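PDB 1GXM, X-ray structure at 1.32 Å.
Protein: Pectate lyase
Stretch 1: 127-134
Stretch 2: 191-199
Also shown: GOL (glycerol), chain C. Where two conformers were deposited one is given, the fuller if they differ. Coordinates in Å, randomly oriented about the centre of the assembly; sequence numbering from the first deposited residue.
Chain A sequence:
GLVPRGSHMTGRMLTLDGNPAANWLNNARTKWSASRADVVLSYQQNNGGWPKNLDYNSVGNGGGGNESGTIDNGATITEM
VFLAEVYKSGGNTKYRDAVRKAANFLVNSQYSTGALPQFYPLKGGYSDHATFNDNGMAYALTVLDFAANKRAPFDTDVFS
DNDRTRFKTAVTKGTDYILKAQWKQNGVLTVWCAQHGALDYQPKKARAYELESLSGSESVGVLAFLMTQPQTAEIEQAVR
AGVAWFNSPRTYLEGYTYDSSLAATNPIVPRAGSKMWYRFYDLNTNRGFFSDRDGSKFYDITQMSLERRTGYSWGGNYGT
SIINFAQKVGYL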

ATOM      1  N   SER A 127       7.490   8.018  10.111  1.00  8.83           N
ATOM      2  CA  SER A 127       7.216   6.597  10.184  1.00  9.93           C
ATOM      3  C   SER A 127       6.024   6.243  11.057  1.00  9.02           C
ATOM      4  O   SER A 127       5.465   5.185  10.897  1.00  9.75           O
ATOM      5  N   ASP A 128       5.659   7.119  11.981  1.00  8.71           N
ATOM      6  CA  ASP A 128       4.519   6.867  12.867  1.00  8.76           C
ATOM      7  C   ASP A 128       3.186   7.096  12.166  1.00  9.37           C
ATOM      8  O   ASP A 128       2.145   6.674  12.664  1.00  9.69           O
ATOM      9  N   HIS A 129       3.198   7.834  11.058  1.00  9.51           N
ATOM     10  CA  HIS A 129       1.966   8.171  10.381  1.00  8.99           C
ATOM     11  C   HIS A 129       1.295   6.940   9.805  1.00  8.37           C
ATOM     12  O   HIS A 129       1.946   5.925   9.573  1.00  8.91           O
ATOM     13  N   ALA A 130      -0.010   7.033   9.574  1.00  8.70           N
ATOM     14  CA  ALA A 130      -0.707   6.064   8.743  1.00  8.47           C
ATOM     15  C   ALA A 130       0.006   6.061   7.395  1.00  8.29           C
ATOM     16  O   ALA A 130       0.074   7.083   6.709  1.00  9.57           O
ATOM     17  N   THR A 131       0.554   4.913   7.019  1.00  8.20           N
ATOM     18  CA  THR A 131       1.500   4.847   5.905  1.00  8.71           C
ATOM     19  C   THR A 131       0.926   4.086   4.749  1.00  8.50           C
ATOM     20  O   THR A 131       0.926   2.873   4.718  1.00  8.99           O
ATOM     21  N   PHE A 132       0.445   4.828   3.768  1.00  8.10           N
ATOM     22  CA  PHE A 132       0.023   4.224   2.522  1.00  8.52           C
ATOM     23  C   PHE A 132       1.180   3.995   1.583  1.00  8.80           C
ATOM     24  O   PHE A 132       1.107   3.154   0.716  1.00  9.46           O
ATOM     25  N   ASN A 133       2.269   4.708   1.808  1.00  9.34           N
ATOM     26  CA  ASN A 133       3.491   4.584   1.052  1.00  9.88           C
ATOM     27  C   ASN A 133       3.879   3.153   0.819  1.00 10.36           C
ATOM     28  O   ASN A 133       3.826   2.330   1.718  1.00 10.11           O
ATOM     29  N   ASP A 134       4.298   2.874  -0.411  1.00 10.63           N
ATOM     30  CA  ASP A 134       4.709   1.536  -0.829  1.00 11.31           C
ATOM     31  C   ASP A 134       3.638   0.492  -0.569  1.00 10.24           C
ATOM     32  O   ASP A 134       3.918  -0.657  -0.265  1.00 10.66           O
ATOM     33  N   VAL A 191      -8.853  11.204  -3.166  1.00  7.85           N
ATOM     34  CA  VAL A 191      -8.009  10.060  -2.843  1.00  7.77           C
ATOM     35  C   VAL A 191      -7.224  10.354  -1.563  1.00  7.76           C
ATOM     36  O   VAL A 191      -7.748  11.019  -0.673  1.00  8.59           O
ATOM     37  N   TRP A 192      -6.003   9.842  -1.460  1.00  7.08           N
ATOM     38  CA  TRP A 192      -5.251   9.894  -0.232  1.00  7.05           C
ATOM     39  C   TRP A 192      -3.859  10.397  -0.507  1.00  6.80           C
ATOM     40  O   TRP A 192      -3.325  10.256  -1.594  1.00  8.04           O
ATOM     41  N   CYS A 193      -3.263  10.961   0.521  1.00  7.18           N
ATOM     42  CA  CYS A 193      -1.839  11.236   0.566  1.00  7.40           C
ATOM     43  C   CYS A 193      -1.103   9.945   0.844  1.00  7.19           C
ATOM     44  O   CYS A 193      -1.654   8.990   1.339  1.00  8.06           O
ATOM     45  N   ALA A 194       0.186   9.917   0.546  1.00  7.51           N
ATOM     46  CA  ALA A 194       0.974   8.728   0.831  1.00  7.54           C
ATOM     47  C   ALA A 194       1.072   8.458   2.324  1.00  7.71           C
ATOM     48  O   ALA A 194       1.312   7.342   2.733  1.00  7.85           O
ATOM     49  N   GLN A 195       0.880   9.483   3.134  1.00  7.33           N
ATOM     50  CA  GLN A 195       0.834   9.296   4.566  1.00  7.94           C
ATOM     51  C   GLN A 195      -0.088  10.342   5.164  1.00  7.60           C
ATOM     52  O   GLN A 195      -0.166  11.463   4.669  1.00  7.95           O
ATOM     53  N   HIS A 196      -0.795   9.932   6.220  1.00  8.09           N
ATOM     54  CA  HIS A 196      -1.758  10.769   6.927  1.00  8.39           C
ATOM     55  C   HIS A 196      -1.522  10.641   8.413  1.00  8.57           C
ATOM     56  O   HIS A 196      -0.981   9.650   8.885  1.00  8.75           O
ATOM     57  N   GLY A 197      -2.005  11.621   9.158  1.00  8.73           N
ATOM     58  CA  GLY A 197      -1.863  11.579  10.603  1.00  9.15           C
ATOM     59  C   GLY A 197      -2.663  10.427  11.162  1.00  9.25           C
ATOM     60  O   GLY A 197      -3.828  10.248  10.845  1.00  9.30           O
ATOM     61  N   ALA A 198      -2.022   9.632  12.000  1.00  9.82           N
ATOM     62  CA  ALA A 198      -2.656   8.474  12.569  1.00 10.74           C
ATOM     63  C   ALA A 198      -3.858   8.846  13.401  1.00 11.17           C
ATOM     64  O   ALA A 198      -4.819   8.090  13.462  1.00 11.86           O
ATOM     65  N   LEU A 199      -3.793  10.002  14.056  1.00 11.66           N
ATOM     66  CA  LEU A 199      -4.880  10.457  14.914  1.00 12.94           C
ATOM     67  C   LEU A 199      -5.732  11.542  14.323  1.00 12.38           C
ATOM     68  O   LEU A 199      -6.907  11.660  14.663  1.00 14.32           O
TER

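Two short antiparallel strands set the frame, and the side chains follow from it. Ala130 pairs with His196, giving a good bond from His196 N to Ala130 O (3.0 Å) and a weak one from Ala130 N to His196 O (2.9 Å). Ala130 and His196 therefore send their CB atoms to one face, while Thr131 and Gln195 take the other.

Phe132, just past the strand, covers the most surface. Its CB points toward the second stretch, and chi1 m with chi2 near -63° lays the ring among three neighbours. The ring edge meets Cys193 O, 3.3 Å from Phe132 CD2, and His196 CD2, 3.7 Å from Phe132 CE2. Trp192, likewise pointing toward its partner with chi1 m, brings CD1 to 4.0 Å from Phe132 CE2; both aromatic pairs are oblique. The His196 imidazole (chi1 m) is held in place from its own stretch, where Cys193 N donates to His196 NE2 at 2.8 Å.

Ala194 offers only a methyl group, and its carbonyl O accepts from Asn133 N at 3.0 Å and, weakly, from Phe132 N at 2.9 Å.

On the Thr131 face, Gln195 adopts p, then m, and its CB sits 4.0 Å from His129 CB. A water bridges the amides, its O 2.9 Å from both Asn133 OD1 and Gln195 OE1. Thr131 (m) turns back instead, its OG1 donating to His129 O at 2.7 Å.

His129, chi1 m, leaves sideways, with CB 3.2 Å from His196 O. At its ring edge, a glycerol, probably from the crystallisation liquor, links the stretches: O3 lies 2.7 Å from His129 ND1, either being a possible donor, and accepts from Ala198 N at 2.9 Å. The rule to take away is a brief strand pairing flanked by a buried aromatic cluster of Phe132, Trp192 and His196, with further polar links through a water and a glycerol.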

ATOM      1  CB  SER A 127       8.479   5.853  10.647  1.00 10.42           C
ATOM      2  OG  SER A 127       9.369   5.780   9.557  0.50 10.25           O
ATOM      3  CB  ASP A 128       4.559   7.814  14.070  1.00 10.14           C
ATOM      4  CG  ASP A 128       5.660   7.526  15.030  1.00 11.38           C
ATOM      5  OD1 ASP A 128       6.480   6.606  14.815  1.00 10.98           O
ATOM      6  OD2 ASP A 128       5.769   8.259  16.039  1.00 14.11           O
ATOM      7  CB  HIS A 129       2.195   9.170   9.254  1.00  9.28           C
ATOM      8  CG  HIS A 129       2.665  10.507   9.713  1.00 10.04           C
ATOM      9  ND1 HIS A 129       2.181  11.120  10.849  1.00 11.66           N
ATOM     10  CD2 HIS A 129       3.578  11.349   9.180  1.00 11.23           C
ATOM     11  CE1 HIS A 129       2.783  12.287  10.989  1.00 11.81           C
ATOM     12  NE2 HIS A 129       3.627  12.456   9.986  1.00 12.26           N
ATOM     13  CB  ALA A 130      -2.162   6.469   8.556  1.00  8.86           C
ATOM     14  CB  THR A 131       2.780   4.217   6.364  1.00  9.35           C
ATOM     15  OG1 THR A 131       3.333   5.049   7.383  1.00 10.83           O
ATOM     16  CG2 THR A 131       3.812   4.221   5.233  1.00 10.62           C
ATOM     17  CB  PHE A 132      -1.056   5.057   1.847  1.00  8.17           C
ATOM     18  CG  PHE A 132      -2.294   5.185   2.667  1.00  8.02           C
ATOM     19  CD1 PHE A 132      -3.037   4.070   2.983  1.00  8.03           C
ATOM     20  CD2 PHE A 132      -2.727   6.404   3.149  1.00  9.37           C
ATOM     21  CE1 PHE A 132      -4.176   4.168   3.735  1.00  8.86           C
ATOM     22  CE2 PHE A 132      -3.858   6.496   3.913  1.00 10.78           C
ATOM     23  CZ  PHE A 132      -4.586   5.384   4.193  1.00 10.10           C
ATOM     24  CB  ASN A 133       4.619   5.277   1.809  1.00 10.65           C
ATOM     25  CG  ASN A 133       5.815   5.516   0.953  1.00 13.48           C
ATOM     26  OD1 ASN A 133       5.771   6.338   0.044  1.00 17.73           O
ATOM     27  ND2 ASN A 133       6.898   4.821   1.228  1.00 14.87           N
ATOM     28  CB  ASP A 134       5.999   1.130  -0.129  1.00 12.28           C
ATOM     29  CG  ASP A 134       6.873   0.290  -1.044  0.50 15.11           C
ATOM     30  OD1 ASP A 134       7.894  -0.228  -0.572  0.50 14.64           O
ATOM     31  OD2 ASP A 134       6.605   0.092  -2.251  0.50 15.24           O
ATOM     32  CB  VAL A 191      -7.147   9.609  -4.038  1.00  8.63           C
ATOM     33  CG1 VAL A 191      -8.031   9.084  -5.143  1.00  8.18           C
ATOM     34  CG2 VAL A 191      -6.221  10.715  -4.545  1.00  9.11           C
ATOM     35  CB  TRP A 192      -5.130   8.489   0.415  1.00  7.25           C
ATOM     36  CG  TRP A 192      -6.457   7.932   0.770  1.00  8.01           C
ATOM     37  CD1 TRP A 192      -7.069   8.003   1.978  1.00  8.16           C
ATOM     38  CD2 TRP A 192      -7.388   7.303  -0.114  1.00  7.53           C
ATOM     39  NE1 TRP A 192      -8.310   7.439   1.909  1.00  9.11           N
ATOM     40  CE2 TRP A 192      -8.537   6.996   0.639  1.00  7.53           C
ATOM     41  CE3 TRP A 192      -7.353   6.935  -1.458  1.00  8.54           C
ATOM     42  CZ2 TRP A 192      -9.648   6.372   0.083  1.00  9.14           C
ATOM     43  CZ3 TRP A 192      -8.438   6.327  -2.010  1.00  8.40           C
ATOM     44  CH2 TRP A 192      -9.590   6.069  -1.251  1.00  8.58           C
ATOM     45  CB  CYS A 193      -1.557  12.258   1.681  1.00  7.38           C
ATOM     46  SG  CYS A 193       0.069  12.992   1.605  1.00  8.36           S
ATOM     47  CB  ALA A 194       2.330   8.807   0.227  1.00  7.40           C
ATOM     48  CB  GLN A 195       2.220   9.316   5.208  1.00  8.08           C
ATOM     49  CG  GLN A 195       3.049  10.500   4.881  1.00  9.14           C
ATOM     50  CD  GLN A 195       3.565  10.527   3.453  1.00  7.62           C
ATOM     51  OE1 GLN A 195       4.058   9.506   2.946  1.00  8.98           O
ATOM     52  NE2 GLN A 195       3.514  11.681   2.825  1.00  8.41           N
ATOM     53  CB  HIS A 196      -3.193  10.318   6.663  1.00  8.64           C
ATOM     54  CG  HIS A 196      -3.728  10.666   5.315  1.00  8.48           C
ATOM     55  ND1 HIS A 196      -4.724  11.596   5.145  1.00  8.55           N
ATOM     56  CD2 HIS A 196      -3.419  10.213   4.074  1.00  8.99           C
ATOM     57  CE1 HIS A 196      -5.015  11.697   3.857  1.00  7.81           C
ATOM     58  NE2 HIS A 196      -4.240  10.862   3.187  1.00  8.33           N
ATOM     59  CB  ALA A 198      -1.664   7.706  13.404  1.00 11.67           C
ATOM     60  CB  LEU A 199      -4.343  10.923  16.260  1.00 13.81           C
ATOM     61  CG  LEU A 199      -3.553   9.862  17.023  1.00 16.91           C
ATOM     62  CD1 LEU A 199      -3.237  10.391  18.424  1.00 18.91           C
ATOM     63  CD2 LEU A 199      -4.286   8.562  17.120  1.00 18.63           C
TER
HETATM   64  C1  GOL C1650       0.842  11.054  15.559  1.00 28.21           C
HETATM   65  O1  GOL C1650       1.682  12.082  15.112  1.00 30.12           O
HETATM   66  C2  GOL C1650       1.534   9.781  15.154  1.00 26.75           C
HETATM   67  O2  GOL C1650       0.977   8.705  15.854  1.00 30.17           O
HETATM   68  C3  GOL C1650       1.464   9.521  13.656  1.00 21.44           C
HETATM   69  O3  GOL C1650       0.609  10.349  12.889  1.00 13.95           O
HETATM   70  O   HOH W   1       5.683   9.146   0.585  1.00 19.34           O